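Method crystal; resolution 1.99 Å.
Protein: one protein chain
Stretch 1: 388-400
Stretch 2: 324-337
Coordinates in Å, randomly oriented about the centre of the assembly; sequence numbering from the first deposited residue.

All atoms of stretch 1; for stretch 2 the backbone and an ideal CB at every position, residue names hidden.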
# COMPACT_ATOMS: atom_id res chain seq x y z
N VAL A 388 -19.07 -11.45 -3.97
CA VAL A 388 -20.33 -11.69 -3.26
C VAL A 388 -20.66 -13.18 -3.23
O VAL A 388 -21.12 -13.71 -2.22
CB VAL A 388 -21.48 -10.90 -3.89
CG1 VAL A 388 -22.73 -11.00 -3.04
CG2 VAL A 388 -21.05 -9.44 -4.06
N ARG A 389 -20.43 -13.85 -4.36
CA ARG A 389 -20.61 -15.29 -4.51
C ARG A 389 -19.93 -16.02 -3.38
O ARG A 389 -20.52 -16.88 -2.73
CB ARG A 389 -19.94 -15.74 -5.80
CG ARG A 389 -20.84 -16.41 -6.78
CD ARG A 389 -20.07 -16.61 -8.06
NE ARG A 389 -20.64 -15.86 -9.17
CZ ARG A 389 -19.94 -15.33 -10.15
NH1 ARG A 389 -18.61 -15.45 -10.16
NH2 ARG A 389 -20.56 -14.67 -11.13
N ASN A 390 -18.66 -15.70 -3.16
CA ASN A 390 -17.88 -16.43 -2.17
C ASN A 390 -18.25 -16.05 -0.74
O ASN A 390 -18.08 -16.85 0.18
CB ASN A 390 -16.38 -16.31 -2.44
CG ASN A 390 -15.94 -17.15 -3.63
OD1 ASN A 390 -15.64 -18.34 -3.49
ND2 ASN A 390 -15.92 -16.54 -4.81
N LEU A 391 -18.77 -14.84 -0.56
CA LEU A 391 -19.39 -14.50 0.72
C LEU A 391 -20.59 -15.44 0.95
O LEU A 391 -20.84 -15.87 2.07
CB LEU A 391 -19.83 -13.04 0.78
CG LEU A 391 -18.74 -11.98 0.97
CD1 LEU A 391 -19.32 -10.58 0.94
CD2 LEU A 391 -17.98 -12.21 2.28
N MET A 392 -21.30 -15.78 -0.12
CA MET A 392 -22.47 -16.66 -0.01
C MET A 392 -22.04 -18.11 0.14
O MET A 392 -22.78 -18.93 0.70
CB MET A 392 -23.39 -16.52 -1.22
CG MET A 392 -24.74 -17.20 -1.02
SD MET A 392 -25.64 -16.48 0.37
CE MET A 392 -26.32 -17.95 1.14
N VAL A 393 -20.85 -18.43 -0.35
CA VAL A 393 -20.28 -19.76 -0.15
C VAL A 393 -20.18 -20.05 1.34
O VAL A 393 -20.66 -21.08 1.82
CB VAL A 393 -18.88 -19.90 -0.80
CG1 VAL A 393 -18.09 -21.04 -0.15
CG2 VAL A 393 -19.01 -20.12 -2.30
N GLU A 394 -19.56 -19.12 2.08
CA GLU A 394 -19.35 -19.33 3.50
C GLU A 394 -20.63 -19.19 4.33
O GLU A 394 -20.67 -19.65 5.48
CB GLU A 394 -18.23 -18.43 4.03
CG GLU A 394 -18.26 -17.00 3.54
CD GLU A 394 -16.91 -16.32 3.71
OE1 GLU A 394 -15.89 -17.04 3.73
OE2 GLU A 394 -16.87 -15.08 3.82
N ALA A 395 -21.66 -18.57 3.76
CA ALA A 395 -22.95 -18.52 4.44
C ALA A 395 -23.64 -19.88 4.32
O ALA A 395 -24.33 -20.32 5.25
CB ALA A 395 -23.82 -17.42 3.85
N GLN A 396 -23.45 -20.53 3.18
CA GLN A 396 -23.96 -21.88 2.96
C GLN A 396 -23.35 -22.83 3.98
O GLN A 396 -24.01 -23.76 4.45
CB GLN A 396 -23.61 -22.35 1.55
CG GLN A 396 -24.77 -22.28 0.57
CD GLN A 396 -25.78 -23.39 0.79
OE1 GLN A 396 -26.98 -23.17 0.69
NE2 GLN A 396 -25.29 -24.59 1.09
N TRP A 397 -22.10 -22.56 4.34
CA TRP A 397 -21.35 -23.40 5.27
C TRP A 397 -21.86 -23.33 6.71
O TRP A 397 -21.59 -24.24 7.50
CB TRP A 397 -19.87 -23.02 5.24
CG TRP A 397 -19.16 -23.46 3.99
CD1 TRP A 397 -19.62 -24.33 3.04
CD2 TRP A 397 -17.85 -23.05 3.56
NE1 TRP A 397 -18.69 -24.48 2.04
CE2 TRP A 397 -17.59 -23.71 2.34
CE3 TRP A 397 -16.88 -22.19 4.08
CZ2 TRP A 397 -16.40 -23.54 1.64
CZ3 TRP A 397 -15.70 -22.02 3.39
CH2 TRP A 397 -15.47 -22.69 2.17
N ALA A 398 -22.57 -22.27 7.06
CA ALA A 398 -23.11 -22.16 8.41
C ALA A 398 -24.54 -22.69 8.45
O ALA A 398 -25.06 -23.04 9.52
CB ALA A 398 -23.05 -20.72 8.89
N ASN A 399 -25.15 -22.78 7.27
CA ASN A 399 -26.56 -23.17 7.13
C ASN A 399 -26.75 -24.67 6.91
O ASN A 399 -27.62 -25.29 7.52
CB ASN A 399 -27.20 -22.38 5.99
CG ASN A 399 -28.65 -22.73 5.79
OD1 ASN A 399 -29.51 -22.33 6.58
ND2 ASN A 399 -28.95 -23.47 4.72
N GLU A 400 -25.96 -25.24 6.00
CA GLU A 400 -25.74 -26.68 6.00
C GLU A 400 -24.46 -26.81 6.82
O GLU A 400 -23.56 -25.98 6.70
CB GLU A 400 -25.61 -27.26 4.58
CG GLU A 400 -24.27 -26.99 3.88
CD GLU A 400 -24.32 -27.26 2.38
OE1 GLU A 400 -25.43 -27.47 1.83
OE2 GLU A 400 -23.24 -27.25 1.75
N UNK A 324 -29.98 -13.02 7.46
CA UNK A 324 -30.32 -14.44 7.58
C UNK A 324 -29.94 -15.14 6.28
O UNK A 324 -29.79 -14.49 5.24
CB UNK A 324 -31.81 -14.63 7.89
N UNK A 325 -29.82 -16.47 6.32
CA UNK A 325 -29.44 -17.25 5.15
C UNK A 325 -30.32 -16.98 3.92
O UNK A 325 -29.81 -16.77 2.81
CB UNK A 325 -29.49 -18.74 5.50
N UNK A 326 -31.64 -16.97 4.10
CA UNK A 326 -32.55 -16.77 2.98
C UNK A 326 -32.39 -15.38 2.37
O UNK A 326 -32.49 -15.21 1.15
CB UNK A 326 -34.00 -16.98 3.43
N UNK A 327 -32.13 -14.39 3.23
CA UNK A 327 -31.94 -13.01 2.78
C UNK A 327 -30.65 -12.90 1.95
O UNK A 327 -30.62 -12.29 0.88
CB UNK A 327 -31.89 -12.06 3.98
N UNK A 328 -29.58 -13.51 2.46
CA UNK A 328 -28.30 -13.51 1.78
C UNK A 328 -28.37 -14.22 0.42
O UNK A 328 -27.78 -13.76 -0.56
CB UNK A 328 -27.24 -14.17 2.67
N UNK A 329 -29.09 -15.34 0.38
CA UNK A 329 -29.31 -16.07 -0.87
C UNK A 329 -29.94 -15.18 -1.94
O UNK A 329 -29.50 -15.17 -3.09
CB UNK A 329 -30.20 -17.29 -0.62
N UNK A 330 -30.99 -14.46 -1.56
CA UNK A 330 -31.67 -13.53 -2.46
C UNK A 330 -30.75 -12.38 -2.90
O UNK A 330 -30.72 -12.00 -4.07
CB UNK A 330 -32.92 -12.97 -1.78
N UNK A 331 -30.02 -11.80 -1.95
CA UNK A 331 -29.13 -10.69 -2.29
C UNK A 331 -28.05 -11.13 -3.29
O UNK A 331 -27.73 -10.39 -4.23
CB UNK A 331 -28.48 -10.13 -1.02
N UNK A 332 -27.52 -12.33 -3.09
CA UNK A 332 -26.51 -12.88 -3.99
C UNK A 332 -27.02 -13.04 -5.43
O UNK A 332 -26.29 -12.76 -6.38
CB UNK A 332 -26.03 -14.23 -3.46
N UNK A 333 -28.26 -13.49 -5.60
CA UNK A 333 -28.81 -13.64 -6.94
C UNK A 333 -29.05 -12.27 -7.57
O UNK A 333 -28.84 -12.07 -8.77
CB UNK A 333 -30.11 -14.45 -6.90
N UNK A 334 -29.49 -11.31 -6.75
CA UNK A 334 -29.64 -9.93 -7.20
C UNK A 334 -28.30 -9.37 -7.69
O UNK A 334 -28.25 -8.61 -8.67
CB UNK A 334 -30.20 -9.06 -6.07
N UNK A 335 -27.21 -9.73 -7.02
CA UNK A 335 -25.90 -9.27 -7.46
C UNK A 335 -25.53 -9.95 -8.78
O UNK A 335 -25.01 -9.30 -9.69
CB UNK A 335 -24.84 -9.55 -6.39
N UNK A 336 -25.83 -11.25 -8.89
CA UNK A 336 -25.62 -11.99 -10.14
C UNK A 336 -26.42 -11.36 -11.28
O UNK A 336 -25.94 -11.29 -12.41
CB UNK A 336 -26.01 -13.46 -9.97
N UNK A 337 -27.63 -10.91 -10.96
CA UNK A 337 -28.51 -10.30 -11.95
C UNK A 337 -28.00 -8.94 -12.41
O UNK A 337 -28.10 -8.60 -13.58
CB UNK A 337 -29.92 -10.16 -11.38

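The two helices run nearly antiparallel, 160° between their directions, with axes 9.6 Å apart at closest approach.

Position 324 precedes the helix, and nothing of stretch 1 comes near its ideal CB. Such a site favours a capper: serine, threonine, aspartate or asparagine. It is T324, whose OG1 accepts a weak capping bond from the backbone N of 327, 3.3 Å away.

Position 325 points toward stretch 1, its ideal CB 3.8 Å from N399 OD1, in a hollow lined by M392, A395, Q396 and N399. A long or flat side chain would suit, aromatic or aliphatic. Y325 fills it as a knob: N399 CB lies over the ring face, 3.9 Å from the centroid, and M392 CE touches Y325 CE1 at 3.5 Å.

Positions 326 and 327 have no partner across the gap, so polar residues fit; they are E326 and E327, the latter accepting from T324 N through OE1 (2.9 Å).

At 328 the ideal CB lies 3.6 Å from M392 SD and 4.9 Å from A395 CB. This apolar surface invites leucine, isoleucine or methionine. L328 packs CB against M392 SD at 3.6 Å and CD1 against A395 CB at 4.0 Å.

Position 329 points sideways, its ideal CB 4.3 Å from M392 CE; a flexible chain could cover that methyl and still reach solvent. K329 keeps its CB there, completing with Y325, L328 and 332 the hole that receives M392.

Position 330 points away and 331 sideways, so stretch 1 dictates little; they are I330 and F331.

Position 332 points toward stretch 1, with M392 CG 4.1 Å from the ideal CB. Small residues suit: alanine, serine, threonine or valine. T332 brings OG1 to 3.3 Å from M392 CB, while that hydroxyl donates to L328 O (2.9 Å).

Nothing in stretch 1 constrains 333 or 334, so any helix-tolerant residue would do; they are E333 and A334.

At 335 V388 CG1, 4.2 Å from the ideal CB, calls for a branched or long aliphatic. I335 answers, CG2 to V388 CG2 at 3.7 Å.

Position 336 points sideways, but R389 offers a guanidinium to a long acid. E336 forms the salt bridge: R389 NE to E336 OE2 is very short at 2.4 Å, and R389 NH2 to E336 OE1 is 2.9 Å.

Position 337 is free of stretch 1, so many residues would serve; R337 makes a long salt bridge, NE to E333 OE2 at 3.6 Å.

Stretch 2 (324-337) TYEELKIFTEAIER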
# COMPACT_ATOMS: atom_id res chain seq x y z
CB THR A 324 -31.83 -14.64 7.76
OG1 THR A 324 -32.49 -14.40 6.52
CG2 THR A 324 -32.37 -13.68 8.81
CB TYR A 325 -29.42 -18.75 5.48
CG TYR A 325 -29.26 -19.65 4.27
CD1 TYR A 325 -28.01 -19.91 3.72
CD2 TYR A 325 -30.37 -20.25 3.69
CE1 TYR A 325 -27.87 -20.74 2.62
CE2 TYR A 325 -30.24 -21.08 2.59
CZ TYR A 325 -29.00 -21.32 2.06
OH TYR A 325 -28.88 -22.15 0.96
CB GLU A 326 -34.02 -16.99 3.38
CG GLU A 326 -34.39 -18.45 3.60
CD GLU A 326 -33.91 -18.98 4.93
OE1 GLU A 326 -33.51 -18.16 5.79
OE2 GLU A 326 -33.92 -20.22 5.13
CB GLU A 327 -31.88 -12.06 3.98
CG GLU A 327 -33.21 -11.91 4.76
CD GLU A 327 -33.04 -11.14 6.07
OE1 GLU A 327 -31.89 -10.97 6.54
OE2 GLU A 327 -34.06 -10.68 6.63
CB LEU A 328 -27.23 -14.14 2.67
CG LEU A 328 -26.89 -13.33 3.92
CD1 LEU A 328 -25.70 -13.93 4.66
CD2 LEU A 328 -26.62 -11.88 3.56
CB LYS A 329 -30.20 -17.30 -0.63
CG LYS A 329 -30.52 -18.07 -1.89
CD LYS A 329 -29.74 -19.38 -1.97
CE LYS A 329 -30.53 -20.54 -1.37
NZ LYS A 329 -31.14 -21.43 -2.41
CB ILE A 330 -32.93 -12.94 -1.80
CG1 ILE A 330 -33.94 -14.04 -1.49
CG2 ILE A 330 -33.57 -11.91 -2.71
CD1 ILE A 330 -35.14 -13.55 -0.69
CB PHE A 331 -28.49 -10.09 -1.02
CG PHE A 331 -27.77 -8.79 -1.26
CD1 PHE A 331 -28.46 -7.58 -1.26
CD2 PHE A 331 -26.40 -8.77 -1.47
CE1 PHE A 331 -27.79 -6.37 -1.48
CE2 PHE A 331 -25.71 -7.55 -1.69
CZ PHE A 331 -26.42 -6.35 -1.69
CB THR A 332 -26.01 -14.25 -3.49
OG1 THR A 332 -25.45 -14.11 -2.18
CG2 THR A 332 -24.96 -14.82 -4.46
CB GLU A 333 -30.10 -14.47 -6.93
CG GLU A 333 -30.77 -14.60 -8.30
CD GLU A 333 -29.82 -15.08 -9.39
OE1 GLU A 333 -29.06 -16.04 -9.14
OE2 GLU A 333 -29.84 -14.50 -10.50
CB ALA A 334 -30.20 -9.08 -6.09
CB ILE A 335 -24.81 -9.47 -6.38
CG1 ILE A 335 -25.06 -8.51 -5.22
CG2 ILE A 335 -23.40 -9.20 -6.95
CD1 ILE A 335 -24.76 -7.03 -5.55
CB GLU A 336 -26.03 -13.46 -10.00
CG GLU A 336 -25.17 -14.29 -9.05
CD GLU A 336 -23.76 -14.54 -9.56
OE1 GLU A 336 -23.42 -14.10 -10.69
OE2 GLU A 336 -22.97 -15.19 -8.83
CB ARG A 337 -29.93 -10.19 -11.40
CG ARG A 337 -31.02 -10.55 -12.40
CD ARG A 337 -32.33 -10.86 -11.69
NE ARG A 337 -32.52 -12.30 -11.47
CZ ARG A 337 -33.21 -13.08 -12.29
NH1 ARG A 337 -33.79 -12.57 -13.37
NH2 ARG A 337 -33.34 -14.38 -12.03
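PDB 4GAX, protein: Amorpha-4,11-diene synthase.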